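Local coordinates for putative methylase (Clostridium difficile, PDB 3LDU), which probably methylates guanines of ribosomal RNA, joining an RNA-binding THUMP domain to a Rossmann-like methyltransferase domain that holds a bound GTP, at residues Q323-L328 against E347-E352; E79-I84 against A116-A121. One frame throughout, in Å; residues are numbered along the deposited sequence.

Interaction 1 of 2, residues Q323-L328 against E347-E352; sequences QLYKEL and EDFEYE
Y325 turns one face of its ring to the edge of F349, a T-shaped (edge-to-face) stack with centroids 4.9 Å apart and planes at 75°. F349 CD1 sits over the middle of that face, 3.7 Å from Y325 CD2, while F349 CE1 reaches Y325 CD1 at 3.8 Å. F349 gets there because its CG lies anti to the backbone N (chi1 170°), which swings the ring across to the helix 315-333. At the edge of the Y325 ring, E352 CB packs 3.9 Å from Y325 CB. Beside the ring pair the backbones come close: K326 CA lies 3.2 Å from E352 O, a bent, at most weak CA-H...O contact. Farther along, the K326 chain bends at its last two torsions, yet K326 NZ stays 4.5 Å from E352 OE1, too far for a salt bridge. The Y325 hydroxyl is hydrogen-bonded to P310 O and T344 OG1, which pins the far end of the ring, and F349 also stacks on F353. The short helix 349-353 thus packs against helix 315-333, which lends L324 to the GTP pocket, through the ring pair and the E352 backbone and CB, with a probably weak charge attraction at the surface.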
ATOM      1  N   GLN A 323     -28.430  11.953  -3.173  1.00 32.44           N
ATOM      2  CA  GLN A 323     -29.145  12.341  -1.964  1.00 31.00           C
ATOM      3  C   GLN A 323     -28.326  12.049  -0.707  1.00 25.56           C
ATOM      4  O   GLN A 323     -28.333  12.829   0.244  1.00 29.59           O
ATOM      5  CB  GLN A 323     -30.512  11.661  -1.885  1.00 38.70           C
ATOM      6  CG  GLN A 323     -31.333  12.081  -0.663  1.00 50.67           C
ATOM      7  CD  GLN A 323     -31.781  13.545  -0.703  1.00 57.10           C
ATOM      8  OE1 GLN A 323     -31.980  14.123  -1.775  1.00 56.97           O
ATOM      9  NE2 GLN A 323     -31.950  14.143   0.473  1.00 53.45           N
ATOM     10  N   LEU A 324     -27.615  10.925  -0.707  1.00 28.05           N
ATOM     11  CA  LEU A 324     -26.763  10.580   0.418  1.00 28.06           C
ATOM     12  C   LEU A 324     -25.735  11.687   0.650  1.00 27.43           C
ATOM     13  O   LEU A 324     -25.543  12.151   1.772  1.00 25.97           O
ATOM     14  CB  LEU A 324     -26.055   9.250   0.157  1.00 29.23           C
ATOM     15  CG  LEU A 324     -24.976   8.898   1.180  1.00 25.44           C
ATOM     16  CD1 LEU A 324     -25.602   8.693   2.549  1.00 25.85           C
ATOM     17  CD2 LEU A 324     -24.222   7.646   0.741  1.00 28.00           C
ATOM     18  N   TYR A 325     -25.085  12.122  -0.426  1.00 24.00           N
ATOM     19  CA  TYR A 325     -24.080  13.175  -0.329  1.00 25.40           C
ATOM     20  C   TYR A 325     -24.671  14.454   0.289  1.00 26.24           C
ATOM     21  O   TYR A 325     -24.049  15.074   1.147  1.00 28.16           O
ATOM     22  CB  TYR A 325     -23.471  13.461  -1.703  1.00 22.95           C
ATOM     23  CG  TYR A 325     -22.613  12.329  -2.267  1.00 27.81           C
ATOM     24  CD1 TYR A 325     -22.114  11.323  -1.446  1.00 25.02           C
ATOM     25  CD2 TYR A 325     -22.321  12.269  -3.623  1.00 26.44           C
ATOM     26  CE1 TYR A 325     -21.332  10.289  -1.964  1.00 26.56           C
ATOM     27  CE2 TYR A 325     -21.548  11.244  -4.149  1.00 27.61           C
ATOM     28  CZ  TYR A 325     -21.056  10.262  -3.323  1.00 26.14           C
ATOM     29  OH  TYR A 325     -20.286   9.259  -3.875  1.00 25.51           O
ATOM     30  N   LYS A 326     -25.874  14.840  -0.139  1.00 24.70           N
ATOM     31  CA  LYS A 326     -26.538  16.019   0.413  1.00 29.04           C
ATOM     32  C   LYS A 326     -26.815  15.823   1.902  1.00 31.28           C
ATOM     33  O   LYS A 326     -26.540  16.689   2.734  1.00 26.60           O
ATOM     34  CB  LYS A 326     -27.857  16.274  -0.322  1.00 33.62           C
ATOM     35  CG  LYS A 326     -28.609  17.492   0.149  1.00 35.32           C
ATOM     36  CD  LYS A 326     -29.992  17.540  -0.502  1.00 42.78           C
ATOM     37  CE  LYS A 326     -29.894  17.470  -2.023  1.00 42.79           C
ATOM     38  NZ  LYS A 326     -29.278  18.705  -2.584  1.00 43.89           N
ATOM     39  N   GLU A 327     -27.347  14.659   2.232  1.00 25.35           N
ATOM     40  CA  GLU A 327     -27.651  14.349   3.625  1.00 31.39           C
ATOM     41  C   GLU A 327     -26.402  14.300   4.510  1.00 30.72           C
ATOM     42  O   GLU A 327     -26.425  14.784   5.645  1.00 29.22           O
ATOM     43  CB  GLU A 327     -28.494  13.083   3.711  1.00 25.98           C
ATOM     44  CG  GLU A 327     -29.889  13.317   3.109  1.00 29.75           C
ATOM     45  CD  GLU A 327     -30.738  12.060   3.019  1.00 43.71           C
ATOM     46  OE1 GLU A 327     -30.385  11.045   3.641  1.00 53.22           O
ATOM     47  OE2 GLU A 327     -31.775  12.098   2.325  1.00 56.36           O
ATOM     48  N   LEU A 328     -25.309  13.740   3.990  1.00 25.77           N
ATOM     49  CA  LEU A 328     -24.040  13.787   4.706  1.00 22.21           C
ATOM     50  C   LEU A 328     -23.556  15.217   4.957  1.00 27.45           C
ATOM     51  O   LEU A 328     -23.088  15.543   6.051  1.00 25.28           O
ATOM     52  CB  LEU A 328     -22.948  13.016   3.951  1.00 19.96           C
ATOM     53  CG  LEU A 328     -23.192  11.516   3.783  1.00 20.76           C
ATOM     54  CD1 LEU A 328     -22.118  10.920   2.880  1.00 22.97           C
ATOM     55  CD2 LEU A 328     -23.231  10.779   5.132  1.00 26.09           C
ATOM     56  N   GLU A 347     -17.563  12.602  -9.596  1.00 34.29           N
ATOM     57  CA  GLU A 347     -16.871  13.840  -9.970  1.00 47.20           C
ATOM     58  C   GLU A 347     -17.449  15.097  -9.318  1.00 42.96           C
ATOM     59  O   GLU A 347     -16.712  15.927  -8.783  1.00 43.55           O
ATOM     60  CB  GLU A 347     -16.852  14.007 -11.493  1.00 61.52           C
ATOM     61  CG  GLU A 347     -15.827  13.135 -12.203  1.00 73.57           C
ATOM     62  CD  GLU A 347     -14.416  13.691 -12.112  1.00 81.41           C
ATOM     63  OE1 GLU A 347     -14.179  14.794 -12.651  1.00 85.75           O
ATOM     64  OE2 GLU A 347     -13.544  13.024 -11.515  1.00 80.51           O
ATOM     65  N   ASP A 348     -18.771  15.223  -9.358  1.00 34.04           N
ATOM     66  CA  ASP A 348     -19.443  16.423  -8.875  1.00 36.58           C
ATOM     67  C   ASP A 348     -19.841  16.319  -7.401  1.00 39.58           C
ATOM     68  O   ASP A 348     -20.895  16.826  -6.994  1.00 35.94           O
ATOM     69  CB  ASP A 348     -20.682  16.690  -9.722  1.00 43.92           C
ATOM     70  CG  ASP A 348     -21.079  18.149  -9.730  1.00 51.17           C
ATOM     71  OD1 ASP A 348     -20.175  19.009  -9.641  1.00 46.36           O
ATOM     72  OD2 ASP A 348     -22.291  18.433  -9.831  1.00 57.02           O
ATOM     73  N   PHE A 349     -18.990  15.670  -6.611  1.00 31.57           N
ATOM     74  CA  PHE A 349     -19.258  15.447  -5.197  1.00 27.23           C
ATOM     75  C   PHE A 349     -19.494  16.743  -4.424  1.00 25.76           C
ATOM     76  O   PHE A 349     -20.472  16.862  -3.699  1.00 27.64           O
ATOM     77  CB  PHE A 349     -18.120  14.648  -4.535  1.00 23.03           C
ATOM     78  CG  PHE A 349     -18.225  14.605  -3.042  1.00 24.44           C
ATOM     79  CD1 PHE A 349     -19.096  13.719  -2.418  1.00 25.99           C
ATOM     80  CD2 PHE A 349     -17.495  15.482  -2.263  1.00 21.27           C
ATOM     81  CE1 PHE A 349     -19.210  13.692  -1.037  1.00 24.41           C
ATOM     82  CE2 PHE A 349     -17.613  15.466  -0.885  1.00 25.43           C
ATOM     83  CZ  PHE A 349     -18.468  14.569  -0.271  1.00 24.83           C
ATOM     84  N   GLU A 350     -18.607  17.719  -4.600  1.00 30.13           N
ATOM     85  CA  GLU A 350     -18.690  18.960  -3.836  1.00 32.74           C
ATOM     86  C   GLU A 350     -20.031  19.645  -4.031  1.00 35.34           C
ATOM     87  O   GLU A 350     -20.595  20.195  -3.087  1.00 32.57           O
ATOM     88  CB  GLU A 350     -17.543  19.899  -4.207  1.00 28.84           C
ATOM     89  CG  GLU A 350     -16.192  19.401  -3.712  1.00 33.00           C
ATOM     90  CD  GLU A 350     -15.040  20.102  -4.392  1.00 38.09           C
ATOM     91  OE1 GLU A 350     -14.845  19.857  -5.598  1.00 40.12           O
ATOM     92  OE2 GLU A 350     -14.335  20.889  -3.721  1.00 33.41           O
ATOM     93  N   TYR A 351     -20.547  19.590  -5.252  1.00 30.80           N
ATOM     94  CA  TYR A 351     -21.841  20.204  -5.537  1.00 32.20           C
ATOM     95  C   TYR A 351     -22.987  19.559  -4.748  1.00 33.52           C
ATOM     96  O   TYR A 351     -23.823  20.257  -4.161  1.00 32.38           O
ATOM     97  CB  TYR A 351     -22.131  20.195  -7.038  1.00 28.31           C
ATOM     98  CG  TYR A 351     -23.466  20.818  -7.369  1.00 33.67           C
ATOM     99  CD1 TYR A 351     -23.628  22.197  -7.360  1.00 36.02           C
ATOM    100  CD2 TYR A 351     -24.567  20.028  -7.670  1.00 39.39           C
ATOM    101  CE1 TYR A 351     -24.855  22.771  -7.655  1.00 45.08           C
ATOM    102  CE2 TYR A 351     -25.793  20.590  -7.963  1.00 45.40           C
ATOM    103  CZ  TYR A 351     -25.932  21.963  -7.954  1.00 49.29           C
ATOM    104  OH  TYR A 351     -27.154  22.532  -8.245  1.00 54.84           O
ATOM    105  N   GLU A 352     -23.033  18.231  -4.709  1.00 29.37           N
ATOM    106  CA  GLU A 352     -24.126  17.554  -4.012  1.00 30.52           C
ATOM    107  C   GLU A 352     -23.937  17.592  -2.491  1.00 31.77           C
ATOM    108  O   GLU A 352     -24.908  17.721  -1.726  1.00 29.75           O
ATOM    109  CB  GLU A 352     -24.265  16.113  -4.504  1.00 33.54           C
ATOM    110  CG  GLU A 352     -24.424  15.990  -6.009  1.00 34.93           C
ATOM    111  CD  GLU A 352     -25.740  16.562  -6.514  1.00 43.25           C
ATOM    112  OE1 GLU A 352     -26.633  16.850  -5.684  1.00 45.11           O
ATOM    113  OE2 GLU A 352     -25.883  16.720  -7.748  1.00 44.62           O
TER

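Interaction 2 of 2, residues E79-I84 against A116-A121; sequences ENTKRI and AIVKKA
Helix 74-82 lies against the middle of helix 111-129, and the two backbones approach most closely at K82 and A121, whose CA atoms are 4.4 Å apart. The small A121 side chain is consistent with so close an approach. Its methyl points at the other helix and lies against T81, with A121 CB 3.5 Å from T81 CB and equally 3.5 Å from T81 CG2. It also reaches the backbone, with A121 CB 3.6 Å from K82 N. T81 places its two branches differently: CG2 is anti to the backbone N and faces A121 and V118, while OG1 sits beside that N (chi1 -60°) and hydrogen-bonds to L77 O, one turn back in its own helix. V118, a turn before A121, crosses T81 at about a right angle. V118 CG1 meets T81 CG2 at 4.1 Å and V118 CG2 meets T81 OG1 at 4.0 Å, so both valine methyls bear on the threonine. K82 contributes the root of its side chain, K82 CB lying 4.0 Å from A121 CB. From there the chain runs out extended, carrying NZ away from A121 to a salt bridge with E124, farther along helix 111-129. Toward the sheet, F69 of strand 63-70 touches T81 and I98 of strand 98-104 touches V118, so the pair of helices packs on the N-terminal mixed sheet, which the THUMP and ferredoxin-like regions share. Within the interface small apolar groups do the work: the threonine hydroxyl is already satisfied inside its own helix and presents its methyl to A121, while the lysine charge is paired at the border, consistent with a close seam held by apolar contact, with the polar groups bonded elsewhere.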
ATOM      1  N   GLU A  79      21.622  -9.720 -24.172  1.00 26.40           N
ATOM      2  CA  GLU A  79      23.027  -9.461 -23.859  1.00 29.70           C
ATOM      3  C   GLU A  79      23.207  -8.708 -22.540  1.00 26.44           C
ATOM      4  O   GLU A  79      24.076  -9.054 -21.735  1.00 29.14           O
ATOM      5  CB  GLU A  79      23.722  -8.731 -25.010  1.00 31.88           C
ATOM      6  CG  GLU A  79      23.913  -9.604 -26.251  1.00 44.11           C
ATOM      7  CD  GLU A  79      24.874 -10.776 -26.016  1.00 54.74           C
ATOM      8  OE1 GLU A  79      25.854 -10.599 -25.257  1.00 60.46           O
ATOM      9  OE2 GLU A  79      24.651 -11.867 -26.591  1.00 48.88           O
ATOM     10  N   ASN A  80      22.385  -7.688 -22.304  1.00 23.85           N
ATOM     11  CA  ASN A  80      22.514  -6.919 -21.071  1.00 24.18           C
ATOM     12  C   ASN A  80      22.107  -7.703 -19.830  1.00 28.93           C
ATOM     13  O   ASN A  80      22.681  -7.524 -18.757  1.00 29.09           O
ATOM     14  CB  ASN A  80      21.734  -5.598 -21.165  1.00 27.61           C
ATOM     15  CG  ASN A  80      22.336  -4.645 -22.182  1.00 41.22           C
ATOM     16  OD1 ASN A  80      23.518  -4.748 -22.508  1.00 54.68           O
ATOM     17  ND2 ASN A  80      21.532  -3.730 -22.696  1.00 37.61           N
ATOM     18  N   THR A  81      21.115  -8.578 -19.970  1.00 21.86           N
ATOM     19  CA  THR A  81      20.649  -9.341 -18.828  1.00 21.96           C
ATOM     20  C   THR A  81      21.663 -10.436 -18.499  1.00 23.96           C
ATOM     21  O   THR A  81      21.963 -10.697 -17.328  1.00 23.08           O
ATOM     22  CB  THR A  81      19.286  -9.981 -19.118  1.00 22.32           C
ATOM     23  OG1 THR A  81      18.329  -8.950 -19.411  1.00 23.92           O
ATOM     24  CG2 THR A  81      18.811 -10.796 -17.907  1.00 22.54           C
ATOM     25  N   LYS A  82      22.187 -11.063 -19.547  1.00 22.21           N
ATOM     26  CA  LYS A  82      23.134 -12.158 -19.392  1.00 21.42           C
ATOM     27  C   LYS A  82      24.440 -11.710 -18.729  1.00 32.95           C
ATOM     28  O   LYS A  82      25.038 -12.467 -17.956  1.00 33.31           O
ATOM     29  CB  LYS A  82      23.432 -12.808 -20.748  1.00 26.09           C
ATOM     30  CG  LYS A  82      24.406 -13.985 -20.642  1.00 37.55           C
ATOM     31  CD  LYS A  82      24.620 -14.681 -21.972  1.00 39.88           C
ATOM     32  CE  LYS A  82      25.714 -15.744 -21.839  1.00 41.89           C
ATOM     33  NZ  LYS A  82      25.980 -16.458 -23.115  1.00 42.06           N
ATOM     34  N   ARG A  83      24.876 -10.486 -19.019  1.00 30.99           N
ATOM     35  CA  ARG A  83      26.150  -9.996 -18.493  1.00 34.25           C
ATOM     36  C   ARG A  83      26.107  -9.683 -17.001  1.00 34.04           C
ATOM     37  O   ARG A  83      27.145  -9.553 -16.365  1.00 36.73           O
ATOM     38  CB  ARG A  83      26.663  -8.786 -19.284  1.00 44.83           C
ATOM     39  CG  ARG A  83      25.674  -7.630 -19.427  1.00 55.02           C
ATOM     40  CD  ARG A  83      25.527  -6.789 -18.155  1.00 64.81           C
ATOM     41  NE  ARG A  83      24.705  -5.600 -18.387  1.00 66.29           N
ATOM     42  CZ  ARG A  83      24.259  -4.789 -17.431  1.00 67.32           C
ATOM     43  NH1 ARG A  83      24.546  -5.032 -16.159  1.00 71.07           N
ATOM     44  NH2 ARG A  83      23.524  -3.730 -17.747  1.00 65.22           N
ATOM     45  N   ILE A  84      24.907  -9.541 -16.446  1.00 29.76           N
ATOM     46  CA  ILE A  84      24.757  -9.362 -15.007  1.00 29.48           C
ATOM     47  C   ILE A  84      25.291 -10.611 -14.313  1.00 32.61           C
ATOM     48  O   ILE A  84      25.122 -11.717 -14.825  1.00 30.01           O
ATOM     49  CB  ILE A  84      23.280  -9.159 -14.639  1.00 27.02           C
ATOM     50  CG1 ILE A  84      22.760  -7.867 -15.270  1.00 27.81           C
ATOM     51  CG2 ILE A  84      23.078  -9.159 -13.116  1.00 26.94           C
ATOM     52  CD1 ILE A  84      21.257  -7.746 -15.217  1.00 28.09           C
ATOM     53  N   ALA A 116      10.513 -14.447 -21.443  1.00 20.21           N
ATOM     54  CA  ALA A 116      11.246 -15.610 -21.941  1.00 21.17           C
ATOM     55  C   ALA A 116      12.712 -15.278 -22.170  1.00 21.25           C
ATOM     56  O   ALA A 116      13.574 -16.072 -21.835  1.00 22.09           O
ATOM     57  CB  ALA A 116      10.632 -16.138 -23.232  1.00 25.06           C
ATOM     58  N   ILE A 117      12.982 -14.118 -22.763  1.00 24.93           N
ATOM     59  CA  ILE A 117      14.353 -13.725 -23.074  1.00 24.76           C
ATOM     60  C   ILE A 117      15.159 -13.497 -21.791  1.00 21.94           C
ATOM     61  O   ILE A 117      16.316 -13.913 -21.690  1.00 22.44           O
ATOM     62  CB  ILE A 117      14.402 -12.474 -23.986  1.00 26.20           C
ATOM     63  CG1 ILE A 117      13.944 -12.825 -25.408  1.00 25.24           C
ATOM     64  CG2 ILE A 117      15.810 -11.867 -24.009  1.00 24.88           C
ATOM     65  CD1 ILE A 117      14.997 -13.566 -26.238  1.00 28.22           C
ATOM     66  N   VAL A 118      14.544 -12.846 -20.807  1.00 21.24           N
ATOM     67  CA  VAL A 118      15.209 -12.647 -19.526  1.00 22.69           C
ATOM     68  C   VAL A 118      15.482 -13.994 -18.847  1.00 23.98           C
ATOM     69  O   VAL A 118      16.569 -14.211 -18.313  1.00 23.17           O
ATOM     70  CB  VAL A 118      14.404 -11.678 -18.597  1.00 19.83           C
ATOM     71  CG1 VAL A 118      14.895 -11.750 -17.162  1.00 21.75           C
ATOM     72  CG2 VAL A 118      14.516 -10.247 -19.117  1.00 21.02           C
ATOM     73  N   LYS A 119      14.504 -14.899 -18.877  1.00 23.02           N
ATOM     74  CA  LYS A 119      14.713 -16.253 -18.353  1.00 22.75           C
ATOM     75  C   LYS A 119      15.940 -16.897 -19.004  1.00 24.28           C
ATOM     76  O   LYS A 119      16.837 -17.396 -18.323  1.00 24.27           O
ATOM     77  CB  LYS A 119      13.470 -17.122 -18.587  1.00 23.93           C
ATOM     78  CG  LYS A 119      13.591 -18.540 -18.031  1.00 29.19           C
ATOM     79  CD  LYS A 119      13.666 -18.544 -16.509  1.00 34.90           C
ATOM     80  CE  LYS A 119      13.757 -19.971 -15.955  1.00 37.59           C
ATOM     81  NZ  LYS A 119      13.577 -20.047 -14.467  1.00 34.94           N
ATOM     82  N   LYS A 120      15.984 -16.870 -20.327  1.00 22.70           N
ATOM     83  CA  LYS A 120      17.094 -17.487 -21.051  1.00 23.19           C
ATOM     84  C   LYS A 120      18.438 -16.870 -20.649  1.00 25.23           C
ATOM     85  O   LYS A 120      19.424 -17.589 -20.437  1.00 25.28           O
ATOM     86  CB  LYS A 120      16.871 -17.367 -22.563  1.00 23.84           C
ATOM     87  CG  LYS A 120      17.928 -18.055 -23.434  1.00 27.70           C
ATOM     88  CD  LYS A 120      17.454 -18.059 -24.886  1.00 38.61           C
ATOM     89  CE  LYS A 120      18.519 -17.578 -25.853  1.00 52.75           C
ATOM     90  NZ  LYS A 120      17.908 -16.976 -27.081  1.00 51.21           N
ATOM     91  N   ALA A 121      18.481 -15.542 -20.556  1.00 21.90           N
ATOM     92  CA  ALA A 121      19.705 -14.832 -20.177  1.00 28.45           C
ATOM     93  C   ALA A 121      20.201 -15.232 -18.793  1.00 26.32           C
ATOM     94  O   ALA A 121      21.398 -15.467 -18.592  1.00 24.98           O
ATOM     95  CB  ALA A 121      19.492 -13.325 -20.248  1.00 27.42           C
TER

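Interaction 2 is complete well before the chain reaches interaction 1. Their centres are 54 Å apart and their nearest atoms about 37 Å, with the middle of the molecule between them, so neither touches the other. Residues 79-84 and 116-121 join helices 74-82 and 111-129 within the THUMP range, beside the seven-stranded sheet of the N-terminal part. Residues 323-328 and 347-352 join helices 315-333 and 349-353 in the methyltransferase range, flanking the second, Rossmann-like sheet and near the GTP. Each contact therefore ties helices together inside one lobe of an elongated molecule, consistent with RNA-binding and catalytic modules that fold around separate sheets.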